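Local coordinates for uncharacterized protein (Leptospira interrogans serogroup Icterohaemorrhagiae serovar copenhageni, PDB 6ULO) that is of unknown function but is probably membrane-anchored in its full-length form and carries a domain related to the NADP-binding Rossmann-like folds, at residues P31-V36 with M90-I95; N49-D54 with S268-D273; N75-A80 with Y169-T174; E127-I132 with K144-A149; V218-F223 with L250-I255. One frame throughout, in Å; residues are numbered along the deposited sequence. Where two conformers were deposited one is given.

Interaction 1: residues P31-V36 with M90-I95; sequences PQETLV and MDFTQI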
# COMPACT_ATOMS: atom_id res chain seq x y z
N PRO A 31 -7.90 -10.35 -12.57
CA PRO A 31 -6.79 -10.72 -13.46
C PRO A 31 -5.45 -10.16 -12.98
O PRO A 31 -5.37 -9.02 -12.51
CB PRO A 31 -7.19 -10.14 -14.82
CG PRO A 31 -8.63 -9.73 -14.72
CD PRO A 31 -9.02 -9.68 -13.28
N GLN A 32 -4.40 -10.94 -13.17
CA GLN A 32 -3.05 -10.55 -12.78
C GLN A 32 -2.10 -10.62 -13.97
O GLN A 32 -2.41 -11.17 -15.03
CB GLN A 32 -2.56 -11.43 -11.62
CG GLN A 32 -3.39 -11.30 -10.34
CD GLN A 32 -2.79 -12.10 -9.20
OE1 GLN A 32 -1.65 -11.90 -8.81
NE2 GLN A 32 -3.56 -13.06 -8.70
N GLU A 33 -0.91 -10.07 -13.79
CA GLU A 33 0.13 -10.04 -14.79
C GLU A 33 1.27 -10.99 -14.42
O GLU A 33 1.50 -11.31 -13.24
CB GLU A 33 0.68 -8.63 -14.97
CG GLU A 33 -0.36 -7.72 -15.60
CD GLU A 33 -0.13 -6.24 -15.36
OE1 GLU A 33 0.96 -5.80 -14.87
OE2 GLU A 33 -1.06 -5.49 -15.69
N THR A 34 1.99 -11.44 -15.43
CA THR A 34 3.13 -12.31 -15.21
C THR A 34 4.31 -11.46 -14.80
O THR A 34 4.64 -10.48 -15.46
CB THR A 34 3.47 -13.03 -16.52
OG1 THR A 34 2.34 -13.79 -16.96
CG2 THR A 34 4.67 -13.95 -16.33
N LEU A 35 4.96 -11.85 -13.71
CA LEU A 35 6.13 -11.17 -13.20
C LEU A 35 7.31 -12.06 -13.49
O LEU A 35 7.16 -13.28 -13.58
CB LEU A 35 6.04 -10.92 -11.69
CG LEU A 35 4.84 -10.10 -11.25
CD1 LEU A 35 5.04 -9.72 -9.81
CD2 LEU A 35 4.67 -8.87 -12.09
N VAL A 36 8.46 -11.46 -13.73
CA VAL A 36 9.68 -12.25 -13.84
C VAL A 36 10.71 -11.63 -12.91
O VAL A 36 10.57 -10.47 -12.49
CB VAL A 36 10.18 -12.34 -15.29
CG1 VAL A 36 9.11 -12.94 -16.20
CG2 VAL A 36 10.63 -10.97 -15.79
N MET A 90 -0.91 -4.47 -4.74
CA MET A 90 -0.54 -4.74 -6.12
C MET A 90 0.88 -4.25 -6.34
O MET A 90 1.14 -3.05 -6.21
CB MET A 90 -1.47 -4.02 -7.11
CG MET A 90 -1.09 -4.35 -8.55
SD MET A 90 -1.98 -3.35 -9.81
CE MET A 90 -0.99 -1.87 -9.75
N ASP A 91 1.80 -5.14 -6.70
CA ASP A 91 3.18 -4.74 -6.95
C ASP A 91 3.72 -5.51 -8.14
O ASP A 91 3.20 -6.55 -8.53
CB ASP A 91 4.04 -4.94 -5.69
CG ASP A 91 5.27 -4.05 -5.65
OD1 ASP A 91 5.14 -2.94 -5.07
OD2 ASP A 91 6.35 -4.48 -6.15
N PHE A 92 4.76 -4.96 -8.76
CA PHE A 92 5.35 -5.55 -9.94
C PHE A 92 6.61 -6.34 -9.65
O PHE A 92 7.17 -6.93 -10.58
CB PHE A 92 5.62 -4.47 -11.00
CG PHE A 92 5.88 -5.00 -12.38
CD1 PHE A 92 4.96 -5.82 -13.00
CD2 PHE A 92 7.03 -4.63 -13.07
CE1 PHE A 92 5.20 -6.29 -14.30
CE2 PHE A 92 7.26 -5.10 -14.35
CZ PHE A 92 6.33 -5.92 -14.96
N THR A 93 7.09 -6.34 -8.41
CA THR A 93 8.30 -7.09 -8.05
C THR A 93 7.88 -8.32 -7.26
O THR A 93 7.16 -8.21 -6.25
CB THR A 93 9.27 -6.21 -7.26
OG1 THR A 93 9.62 -5.03 -8.03
CG2 THR A 93 10.55 -6.98 -6.96
N GLN A 94 8.34 -9.51 -7.70
CA GLN A 94 7.88 -10.74 -7.08
C GLN A 94 8.21 -10.79 -5.59
O GLN A 94 7.39 -11.29 -4.80
CB GLN A 94 8.45 -11.95 -7.82
CG GLN A 94 7.77 -13.24 -7.44
CD GLN A 94 6.25 -13.18 -7.55
OE1 GLN A 94 5.54 -13.18 -6.55
NE2 GLN A 94 5.74 -13.11 -8.77
N ILE A 95 9.36 -10.26 -5.18
CA ILE A 95 9.71 -10.35 -3.77
C ILE A 95 8.71 -9.60 -2.92
O ILE A 95 8.43 -10.01 -1.79
CB ILE A 95 11.17 -9.93 -3.49
CG1 ILE A 95 11.62 -10.51 -2.12
CG2 ILE A 95 11.35 -8.39 -3.48
CD1 ILE A 95 13.09 -10.20 -1.78
O HOH W 1 10.08 -9.56 -9.98

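Interaction 2: residues N49-D54 with S268-D273; sequences NEDRLD and SEISTD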
# COMPACT_ATOMS: atom_id res chain seq x y z
N ASN A 49 10.66 3.44 3.21
CA ASN A 49 11.59 4.37 3.85
C ASN A 49 10.93 5.72 4.10
O ASN A 49 11.63 6.72 4.25
CB ASN A 49 12.86 4.51 3.01
CG ASN A 49 12.57 5.02 1.59
OD1 ASN A 49 11.41 5.22 1.22
ND2 ASN A 49 13.61 5.24 0.81
N GLU A 50 9.59 5.75 4.19
CA GLU A 50 8.81 6.96 4.45
C GLU A 50 8.55 7.03 5.95
O GLU A 50 7.79 6.22 6.49
CB GLU A 50 7.51 6.89 3.64
CG GLU A 50 7.86 6.88 2.14
CD GLU A 50 6.71 6.51 1.18
OE1 GLU A 50 5.60 6.16 1.66
OE2 GLU A 50 6.91 6.58 -0.08
N ASP A 51 9.14 8.01 6.64
CA ASP A 51 9.14 8.07 8.10
C ASP A 51 8.07 8.98 8.69
O ASP A 51 7.99 9.09 9.92
CB ASP A 51 10.49 8.55 8.64
CG ASP A 51 11.61 7.61 8.30
OD1 ASP A 51 11.36 6.39 8.22
OD2 ASP A 51 12.75 8.08 8.06
N ARG A 52 7.25 9.65 7.87
CA ARG A 52 6.26 10.57 8.39
C ARG A 52 4.88 10.26 7.83
O ARG A 52 4.08 11.15 7.58
CB ARG A 52 6.65 12.04 8.16
CG ARG A 52 7.91 12.47 8.96
CD ARG A 52 7.76 12.27 10.48
NE ARG A 52 6.47 12.71 11.02
CZ ARG A 52 6.14 13.98 11.28
NH1 ARG A 52 6.98 14.98 11.02
NH2 ARG A 52 4.93 14.26 11.80
N LEU A 53 4.55 8.96 7.73
CA LEU A 53 3.21 8.60 7.27
C LEU A 53 2.14 9.11 8.20
O LEU A 53 0.99 9.25 7.78
CB LEU A 53 3.11 7.08 7.09
CG LEU A 53 4.01 6.54 5.98
CD1 LEU A 53 4.17 5.02 6.14
CD2 LEU A 53 3.44 6.90 4.60
N ASP A 54 2.47 9.40 9.47
CA ASP A 54 1.48 9.94 10.37
C ASP A 54 0.89 11.25 9.89
O ASP A 54 -0.22 11.60 10.30
CB ASP A 54 2.06 10.13 11.78
CG ASP A 54 3.30 11.02 11.81
OD1 ASP A 54 4.31 10.68 11.14
OD2 ASP A 54 3.26 12.05 12.51
N SER A 268 12.36 13.08 8.31
CA SER A 268 12.54 12.19 7.17
C SER A 268 13.89 11.49 7.19
O SER A 268 14.08 10.50 6.47
CB SER A 268 12.44 12.96 5.86
OG SER A 268 11.14 13.42 5.61
N GLU A 269 14.85 12.00 7.96
CA GLU A 269 16.23 11.57 7.87
C GLU A 269 16.49 10.21 8.52
O GLU A 269 17.61 9.71 8.41
CB GLU A 269 17.14 12.60 8.55
CG GLU A 269 17.00 12.66 10.09
CD GLU A 269 15.83 13.51 10.58
OE1 GLU A 269 15.13 14.15 9.76
OE2 GLU A 269 15.62 13.54 11.83
N ILE A 270 15.50 9.62 9.19
CA ILE A 270 15.73 8.34 9.87
C ILE A 270 16.05 7.23 8.87
O ILE A 270 17.04 6.50 9.02
CB ILE A 270 14.55 7.97 10.79
CG1 ILE A 270 14.29 9.07 11.83
CG2 ILE A 270 14.82 6.65 11.45
CD1 ILE A 270 15.37 9.20 12.86
N SER A 271 15.22 7.09 7.83
CA SER A 271 15.33 5.97 6.92
C SER A 271 15.92 6.33 5.57
O SER A 271 16.20 5.42 4.77
CB SER A 271 13.95 5.32 6.68
OG SER A 271 13.35 4.84 7.87
N THR A 272 16.09 7.61 5.26
CA THR A 272 16.58 8.00 3.94
C THR A 272 17.25 9.36 4.03
O THR A 272 16.93 10.17 4.90
CB THR A 272 15.46 8.06 2.89
OG1 THR A 272 16.04 8.26 1.59
CG2 THR A 272 14.50 9.21 3.18
N ASP A 273 18.15 9.62 3.09
CA ASP A 273 18.70 10.95 2.89
C ASP A 273 18.15 11.64 1.65
O ASP A 273 18.66 12.70 1.27
CB ASP A 273 20.24 10.93 2.91
CG ASP A 273 20.82 10.13 1.77
OD1 ASP A 273 20.04 9.51 1.01
OD2 ASP A 273 22.07 10.11 1.64
O HOH W 2 11.59 9.25 5.32
O HOH W 3 16.22 4.14 2.18

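Interaction 3: residues N75-A80 with Y169-T174; sequences NLTIAA and YKMFQT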
# COMPACT_ATOMS: atom_id res chain seq x y z
N ASN A 75 1.15 -0.04 3.69
CA ASN A 75 -0.24 -0.07 3.24
C ASN A 75 -1.17 -0.52 4.35
O ASN A 75 -2.32 -0.07 4.40
CB ASN A 75 -0.36 -1.03 2.06
CG ASN A 75 0.36 -0.47 0.84
OD1 ASN A 75 -0.10 0.50 0.24
ND2 ASN A 75 1.48 -1.08 0.48
N LEU A 76 -0.72 -1.45 5.19
CA LEU A 76 -1.54 -1.90 6.31
C LEU A 76 -1.70 -0.78 7.33
O LEU A 76 -2.78 -0.60 7.91
CB LEU A 76 -0.95 -3.17 6.91
CG LEU A 76 -0.71 -4.27 5.88
CD1 LEU A 76 -0.14 -5.49 6.57
CD2 LEU A 76 -1.96 -4.68 5.12
N THR A 77 -0.64 0.01 7.55
CA THR A 77 -0.77 1.18 8.41
C THR A 77 -1.87 2.11 7.90
O THR A 77 -2.76 2.52 8.66
CB THR A 77 0.56 1.91 8.49
OG1 THR A 77 1.48 1.03 9.14
CG2 THR A 77 0.46 3.22 9.28
N ILE A 78 -1.81 2.47 6.61
CA ILE A 78 -2.75 3.46 6.11
C ILE A 78 -4.17 2.88 6.08
O ILE A 78 -5.15 3.56 6.42
CB ILE A 78 -2.31 3.96 4.73
CG1 ILE A 78 -0.90 4.56 4.78
CG2 ILE A 78 -3.32 4.92 4.15
CD1 ILE A 78 -0.29 4.88 3.39
N ALA A 79 -4.29 1.60 5.66
CA ALA A 79 -5.60 0.96 5.58
C ALA A 79 -6.26 0.84 6.94
O ALA A 79 -7.50 0.93 7.05
CB ALA A 79 -5.48 -0.42 4.94
N ALA A 80 -5.48 0.60 8.01
CA ALA A 80 -6.08 0.54 9.34
C ALA A 80 -6.64 1.91 9.73
O ALA A 80 -7.73 2.00 10.31
CB ALA A 80 -5.06 0.04 10.36
N TYR A 169 1.57 8.70 17.88
CA TYR A 169 0.42 8.26 17.11
C TYR A 169 0.33 6.74 17.16
O TYR A 169 1.31 6.04 17.44
CB TYR A 169 0.48 8.72 15.64
CG TYR A 169 1.61 8.14 14.83
CD1 TYR A 169 1.41 7.03 13.99
CD2 TYR A 169 2.89 8.74 14.86
CE1 TYR A 169 2.44 6.53 13.22
CE2 TYR A 169 3.92 8.23 14.11
CZ TYR A 169 3.69 7.12 13.27
OH TYR A 169 4.71 6.62 12.48
N LYS A 170 -0.87 6.24 16.87
CA LYS A 170 -1.14 4.80 16.78
C LYS A 170 -0.91 4.31 15.36
O LYS A 170 -1.29 4.97 14.39
CB LYS A 170 -2.59 4.55 17.15
CG LYS A 170 -2.93 4.86 18.60
CD LYS A 170 -4.45 4.75 18.79
CE LYS A 170 -4.86 4.94 20.23
NZ LYS A 170 -6.30 4.70 20.51
N MET A 171 -0.34 3.10 15.25
CA MET A 171 -0.30 2.42 13.96
C MET A 171 -0.40 0.91 14.24
O MET A 171 -0.34 0.47 15.39
CB MET A 171 0.93 2.88 13.12
CG MET A 171 2.28 2.74 13.83
SD MET A 171 3.02 1.10 13.74
CE MET A 171 3.40 1.00 12.00
N PHE A 172 -0.63 0.12 13.18
CA PHE A 172 -1.08 -1.26 13.40
C PHE A 172 -0.06 -2.13 14.11
O PHE A 172 -0.44 -3.19 14.63
CB PHE A 172 -1.56 -1.91 12.09
CG PHE A 172 -0.46 -2.59 11.27
CD1 PHE A 172 -0.30 -3.98 11.28
CD2 PHE A 172 0.38 -1.84 10.45
CE1 PHE A 172 0.69 -4.58 10.53
CE2 PHE A 172 1.37 -2.44 9.70
CZ PHE A 172 1.53 -3.82 9.72
N GLN A 173 1.23 -1.75 14.13
CA GLN A 173 2.23 -2.54 14.83
C GLN A 173 2.36 -2.17 16.29
O GLN A 173 2.97 -2.92 17.06
CB GLN A 173 3.62 -2.46 14.17
CG GLN A 173 3.59 -2.99 12.72
CD GLN A 173 4.79 -2.58 11.90
OE1 GLN A 173 5.66 -1.85 12.38
NE2 GLN A 173 4.80 -2.97 10.62
N THR A 174 1.79 -1.04 16.69
CA THR A 174 1.99 -0.50 18.03
C THR A 174 0.69 -0.25 18.78
O THR A 174 0.74 0.23 19.92
CB THR A 174 2.80 0.81 18.00
OG1 THR A 174 2.05 1.81 17.29
CG2 THR A 174 4.15 0.64 17.36
O HOH W 4 -2.20 1.70 11.36

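Interaction 4: residues E127-I132 with K144-A149; sequences EALELI and KVYKQA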
# COMPACT_ATOMS: atom_id res chain seq x y z
N GLU A 127 10.37 -20.54 14.48
CA GLU A 127 8.93 -20.78 14.40
C GLU A 127 8.34 -20.27 13.09
O GLU A 127 7.50 -20.95 12.46
CB GLU A 127 8.24 -20.05 15.55
CG GLU A 127 6.75 -20.27 15.56
CD GLU A 127 6.06 -19.60 16.73
OE1 GLU A 127 6.76 -19.07 17.63
OE2 GLU A 127 4.82 -19.61 16.75
N ALA A 128 8.77 -19.09 12.65
CA ALA A 128 8.26 -18.53 11.39
C ALA A 128 8.58 -19.43 10.21
O ALA A 128 7.73 -19.67 9.33
CB ALA A 128 8.84 -17.13 11.18
N LEU A 129 9.82 -19.92 10.14
CA LEU A 129 10.21 -20.79 9.03
C LEU A 129 9.49 -22.14 9.08
O LEU A 129 9.13 -22.68 8.03
CB LEU A 129 11.73 -20.95 8.98
CG LEU A 129 12.49 -19.67 8.60
CD1 LEU A 129 13.97 -19.90 8.83
CD2 LEU A 129 12.23 -19.28 7.13
N GLU A 130 9.22 -22.65 10.28
CA GLU A 130 8.42 -23.86 10.38
C GLU A 130 6.98 -23.63 9.94
O GLU A 130 6.37 -24.49 9.29
CB GLU A 130 8.44 -24.34 11.83
CG GLU A 130 9.79 -24.90 12.32
CD GLU A 130 9.92 -25.09 13.86
OE1 GLU A 130 8.99 -24.73 14.63
OE2 GLU A 130 10.97 -25.61 14.29
N LEU A 131 6.42 -22.46 10.24
CA LEU A 131 5.07 -22.14 9.80
C LEU A 131 5.02 -22.04 8.28
O LEU A 131 4.10 -22.57 7.64
CB LEU A 131 4.62 -20.83 10.43
CG LEU A 131 3.30 -20.24 9.95
CD1 LEU A 131 2.18 -21.22 10.20
CD2 LEU A 131 3.03 -18.92 10.66
N ILE A 132 6.01 -21.38 7.68
CA ILE A 132 6.07 -21.34 6.22
C ILE A 132 6.16 -22.76 5.66
O ILE A 132 5.49 -23.10 4.67
CB ILE A 132 7.23 -20.46 5.73
CG1 ILE A 132 6.92 -18.99 6.03
CG2 ILE A 132 7.49 -20.68 4.23
CD1 ILE A 132 8.13 -18.06 5.92
N LYS A 144 13.09 -18.45 1.26
CA LYS A 144 14.12 -17.59 0.69
C LYS A 144 13.72 -16.13 0.82
O LYS A 144 14.54 -15.29 1.20
CB LYS A 144 14.32 -17.94 -0.79
CG LYS A 144 15.04 -19.25 -1.06
CD LYS A 144 15.17 -19.43 -2.58
CE LYS A 144 15.89 -20.69 -2.94
NZ LYS A 144 17.13 -20.77 -2.16
N VAL A 145 12.47 -15.80 0.50
CA VAL A 145 11.99 -14.42 0.66
C VAL A 145 12.10 -13.98 2.11
O VAL A 145 12.57 -12.86 2.40
CB VAL A 145 10.56 -14.25 0.10
CG1 VAL A 145 10.01 -12.87 0.48
CG2 VAL A 145 10.56 -14.42 -1.40
N TYR A 146 11.72 -14.84 3.06
CA TYR A 146 11.83 -14.49 4.47
C TYR A 146 13.27 -14.12 4.81
O TYR A 146 13.52 -13.09 5.45
CB TYR A 146 11.37 -15.66 5.36
CG TYR A 146 11.49 -15.33 6.84
CD1 TYR A 146 10.37 -14.93 7.57
CD2 TYR A 146 12.70 -15.45 7.51
CE1 TYR A 146 10.47 -14.60 8.93
CE2 TYR A 146 12.82 -15.13 8.87
CZ TYR A 146 11.70 -14.72 9.57
OH TYR A 146 11.82 -14.42 10.91
N LYS A 147 14.22 -14.93 4.37
CA LYS A 147 15.62 -14.70 4.70
C LYS A 147 16.17 -13.45 4.03
O LYS A 147 16.98 -12.74 4.63
CB LYS A 147 16.45 -15.93 4.37
CG LYS A 147 16.06 -17.07 5.26
CD LYS A 147 16.68 -18.37 4.78
CE LYS A 147 16.11 -19.56 5.53
NZ LYS A 147 16.68 -20.85 5.05
N GLN A 148 15.72 -13.12 2.83
CA GLN A 148 16.16 -11.89 2.17
C GLN A 148 15.55 -10.67 2.84
O GLN A 148 16.21 -9.64 3.00
CB GLN A 148 15.69 -11.91 0.73
CG GLN A 148 16.40 -12.86 -0.17
CD GLN A 148 15.74 -12.89 -1.52
OE1 GLN A 148 14.61 -13.35 -1.66
NE2 GLN A 148 16.40 -12.33 -2.51
N ALA A 149 14.25 -10.74 3.15
CA ALA A 149 13.50 -9.56 3.58
C ALA A 149 13.65 -9.29 5.07
O ALA A 149 13.67 -8.12 5.48
CB ALA A 149 12.02 -9.75 3.26

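Interaction 5: residues V218-F223 with L250-I255; sequences VGIIYF and LVVRTI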
# COMPACT_ATOMS: atom_id res chain seq x y z
N VAL A 218 -13.09 2.38 -4.85
CA VAL A 218 -11.78 2.62 -4.24
C VAL A 218 -11.89 3.82 -3.31
O VAL A 218 -12.40 4.88 -3.71
CB VAL A 218 -10.71 2.87 -5.32
CG1 VAL A 218 -9.36 3.22 -4.67
CG2 VAL A 218 -10.57 1.68 -6.22
N GLY A 219 -11.39 3.65 -2.07
CA GLY A 219 -11.24 4.75 -1.15
C GLY A 219 -9.87 5.39 -1.10
O GLY A 219 -9.75 6.62 -0.90
N ILE A 220 -8.84 4.58 -1.28
CA ILE A 220 -7.46 5.07 -1.29
C ILE A 220 -6.68 4.29 -2.33
O ILE A 220 -6.78 3.06 -2.39
CB ILE A 220 -6.77 4.87 0.08
CG1 ILE A 220 -7.43 5.72 1.18
CG2 ILE A 220 -5.25 5.21 -0.04
CD1 ILE A 220 -6.88 5.48 2.54
N ILE A 221 -5.89 5.00 -3.14
CA ILE A 221 -4.85 4.36 -3.93
C ILE A 221 -3.50 4.96 -3.54
O ILE A 221 -3.34 6.19 -3.55
CB ILE A 221 -5.14 4.37 -5.45
CG1 ILE A 221 -4.11 3.52 -6.17
CG2 ILE A 221 -5.23 5.80 -6.01
CD1 ILE A 221 -4.54 3.13 -7.57
N TYR A 222 -2.56 4.11 -3.13
CA TYR A 222 -1.24 4.54 -2.66
C TYR A 222 -0.18 4.18 -3.69
O TYR A 222 -0.05 3.01 -4.08
CB TYR A 222 -0.94 3.87 -1.31
CG TYR A 222 0.52 3.98 -0.87
CD1 TYR A 222 1.02 5.14 -0.24
CD2 TYR A 222 1.40 2.92 -1.07
CE1 TYR A 222 2.35 5.20 0.18
CE2 TYR A 222 2.72 2.99 -0.63
CZ TYR A 222 3.19 4.13 -0.01
OH TYR A 222 4.49 4.18 0.38
N PHE A 223 0.56 5.18 -4.14
CA PHE A 223 1.61 5.02 -5.14
C PHE A 223 3.02 5.10 -4.58
O PHE A 223 3.96 5.00 -5.36
CB PHE A 223 1.49 6.08 -6.23
CG PHE A 223 0.21 6.00 -7.03
CD1 PHE A 223 -0.20 4.81 -7.63
CD2 PHE A 223 -0.59 7.14 -7.19
CE1 PHE A 223 -1.38 4.77 -8.40
CE2 PHE A 223 -1.76 7.10 -7.96
CZ PHE A 223 -2.14 5.92 -8.55
N LEU A 250 -9.01 9.19 -2.03
CA LEU A 250 -7.72 9.89 -2.16
C LEU A 250 -6.65 9.03 -2.81
O LEU A 250 -6.57 7.81 -2.58
CB LEU A 250 -7.16 10.28 -0.77
CG LEU A 250 -7.91 11.34 -0.01
CD1 LEU A 250 -7.21 11.63 1.31
CD2 LEU A 250 -8.03 12.62 -0.86
N VAL A 251 -5.83 9.69 -3.63
CA VAL A 251 -4.47 9.27 -3.94
C VAL A 251 -3.56 9.65 -2.79
O VAL A 251 -3.65 10.77 -2.27
CB VAL A 251 -3.97 9.99 -5.21
CG1 VAL A 251 -2.50 9.67 -5.48
CG2 VAL A 251 -4.84 9.69 -6.44
N VAL A 252 -2.64 8.76 -2.42
CA VAL A 252 -1.54 9.06 -1.53
C VAL A 252 -0.24 8.82 -2.29
O VAL A 252 -0.04 7.75 -2.88
CB VAL A 252 -1.59 8.18 -0.28
CG1 VAL A 252 -0.34 8.43 0.61
CG2 VAL A 252 -2.90 8.36 0.47
N ARG A 253 0.68 9.80 -2.26
CA ARG A 253 1.97 9.65 -2.92
C ARG A 253 3.01 10.41 -2.11
O ARG A 253 2.69 11.21 -1.21
CB ARG A 253 1.95 10.20 -4.37
CG ARG A 253 1.73 11.71 -4.43
CD ARG A 253 1.95 12.29 -5.80
NE ARG A 253 1.01 11.80 -6.80
CZ ARG A 253 -0.16 12.34 -7.10
NH1 ARG A 253 -0.62 13.39 -6.43
NH2 ARG A 253 -0.91 11.82 -8.08
N THR A 254 4.26 10.17 -2.46
CA THR A 254 5.37 10.99 -1.98
C THR A 254 6.20 11.44 -3.17
O THR A 254 6.15 10.85 -4.26
CB THR A 254 6.27 10.19 -1.04
OG1 THR A 254 6.65 8.95 -1.65
CG2 THR A 254 5.56 9.91 0.25
N ILE A 255 6.96 12.52 -2.96
CA ILE A 255 7.95 12.99 -3.92
C ILE A 255 9.25 13.31 -3.18
O ILE A 255 9.30 13.41 -1.95
CB ILE A 255 7.51 14.20 -4.76
CG1 ILE A 255 7.23 15.42 -3.87
CG2 ILE A 255 6.37 13.80 -5.76
CD1 ILE A 255 7.23 16.74 -4.68

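Interaction 1: residues P31-V36 with M90-I95
L35 reaches between F92 and Q94, its two methyls serving different partners. Its CG stands anti to the carbonyl carbon (chi1 -58°), pointing at the turn that links strand 86-91 to helix 94-109. CD2 lies against the CD1-CE1 side of the F92 ring, approaching obliquely; the modelled separation there is too short to be taken literally. CD1 rests on the backbone O of F92 at 3.6 Å and, in the conformer given, is also 3.6 Å from NE2 of Q94. Within 90-95 an Asx turn shapes the loop: T93 N donates to D91 OD2 at 3.0 Å. E33 comes near the ring, but its carboxylate is bound by backbone N-H groups of N197, I202 and T203. One water takes the N-H of Q94 and donates to V36 O, 2.7 Å from it. The contact is thus a surface one, built on L35 lying against the turn, with a water as its polar link and no direct hydrogen bond.

Interaction 2: residues N49-D54 with S268-D273
D51 and S271 form the direct hydrogen bonds of this contact, and the aspartate carboxylate receives both. OD1 takes the hydroxyl of S271, OG lying 2.5 Å away, while OD2 takes the backbone N-H of S271 at 2.7 Å with an N-H...O angle of 139°. Each oxygen uses its syn lone pair, so one residue occupies both oxygens from the same end of the carboxylate. A salt bridge from R156 to OD1 would favour the charged form of D51. Water-mediated links follow: one water donates to N49 O and to S268 O and accepts from D51 N, and a second accepts from N49 ND2 and donates to S271 O, 2.9 Å from the water. Van der Waals contact is modest, with CB of N49 3.9 Å from CB of S271. Within 49-54, R52 grips D54 side-on in a salt bridge. The two loops meet against helix 139-166, where I270 touches T159 and M162, while Y278 of strand 277-282 packs on E50 and L53.

Interaction 3: residues N75-A80 with Y169-T174
Residues 75-80 form regular helix within 74-82, and 169-174 run past it as an irregular chain that turns at its end, T174 N bonding back to M171 O at 2.9 Å. The backbones come nearest at T77 and F172, whose CA atoms are 5.6 Å apart. No direct hydrogen bond crosses; a water donates to T77 O and accepts, weakly, from F172 N. F172 carries the packing. Its CG sits between the backbone N and the carbonyl carbon (chi1 87°), and the ring is in contact with L76 and T77. CB of L76 lies over one face, in a CH-pi contact 3.9 Å from the ring centroid and 19° off the normal, offset toward the CE2-CZ rim; L76 CD1 adds a touch at CZ. On the opposite face lies CG of Q173. T77 meets the edge instead: OG1 lies in the ring plane 3.3 Å from CD2, the two side chains crossing at about a right angle. The same OG1 touches M171 CE at 3.4 Å, and M171 SD accepts a weak bond from Q173 N. A80 CB completes the contact beside F172 CB. Behind the helix L76 and A79 pack on strand 86-91 and I78 on strand 218-222, while M171 and Q173 lean on helix 139-166, which leaves the contact buried between sheet and long helix.

Interaction 4: residues E127-I132 with K144-A149
Y146 projects from its helix toward 127-132 and meets three side chains there. Its CG is anti to the backbone N (chi1 180°), which points CG toward 127-132. CB of A128 touches the outer part of the ring, 3.8 Å from CE1. Nearer the root, L129 CD2 approaches CD2 of the ring at 3.9 Å, and I132 CD1 lies 4.1 Å from Y146 CB, both side chains crossing the tyrosine at a slant. The hydroxyl reaches past this apolar cluster to hydrogen-bond with L119 O and R154, and the ring also meets W120, their planes nearly parallel. The solvent side is looser. There the extended aliphatic chain of the exposed K147 passes L129 at about a right angle, CE touching CD1 at 3.9 Å. No hydrogen bond joins the segments. The axes of 127-132 and 144-149 approach to 11.0 Å, at 151° between their N-to-C directions; with only a short connection between the parent helices, this is an antiparallel helix hairpin with an aromatic side chain in its interface.

Interaction 5: residues V218-F223 with L250-I255
V252 packs between I220 and Y222 on one face of the sheet, CG2 4.0 Å from I220 CG2 and CG1 in the plane of the Y222 ring at its edge, 3.7 Å from CD1. On the other face V251 CG2 lies side by side with I221 CG2, and V251 CG1, anti to the backbone N (chi1 174°), touches CD2 of the F223 ring at 3.6 Å. Between these layers the backbones pair as parallel strands: L250 N donates to G219 O, I221 N to L250 O, V252 N to I221 O and F223 N to V252 O, the last nearly straight at 173°. Farther out, the R253 guanidinium bonds to E227 and Q281, and the Y222 hydroxyl to E50 and Q74. With helix 234-241 between the strands in the chain, the pairing is consistent with the beta-alpha-beta connection of Rossmann-like folds. It lies mid-sheet between strands 66-69 and 277-282, with helix 74-82 over I220 and Y222 and helix 283-291 over I221 and V251.

Interactions 3 and 5 lie buried in the core: I78 of helix 74-82 packs on I220 and Y222, joining the CH-pi and apolar contacts of the first to the parallel strand pair of the second. Interaction 4 is also buried, but between peripheral helices, its centre about 22 Å from the chain centre, and purely apolar; I95 touches V145 and Q148, connecting it to interaction 1. Interaction 2 is only partly buried and mostly polar, yet E50 ties it to the sheet through Y222 OH and T254 OG1, while D54 packs against Y169 of interaction 3. Interaction 1 is a surface contact beyond the end of strand 86-91, water-linked where interaction 5 uses direct backbone bonds.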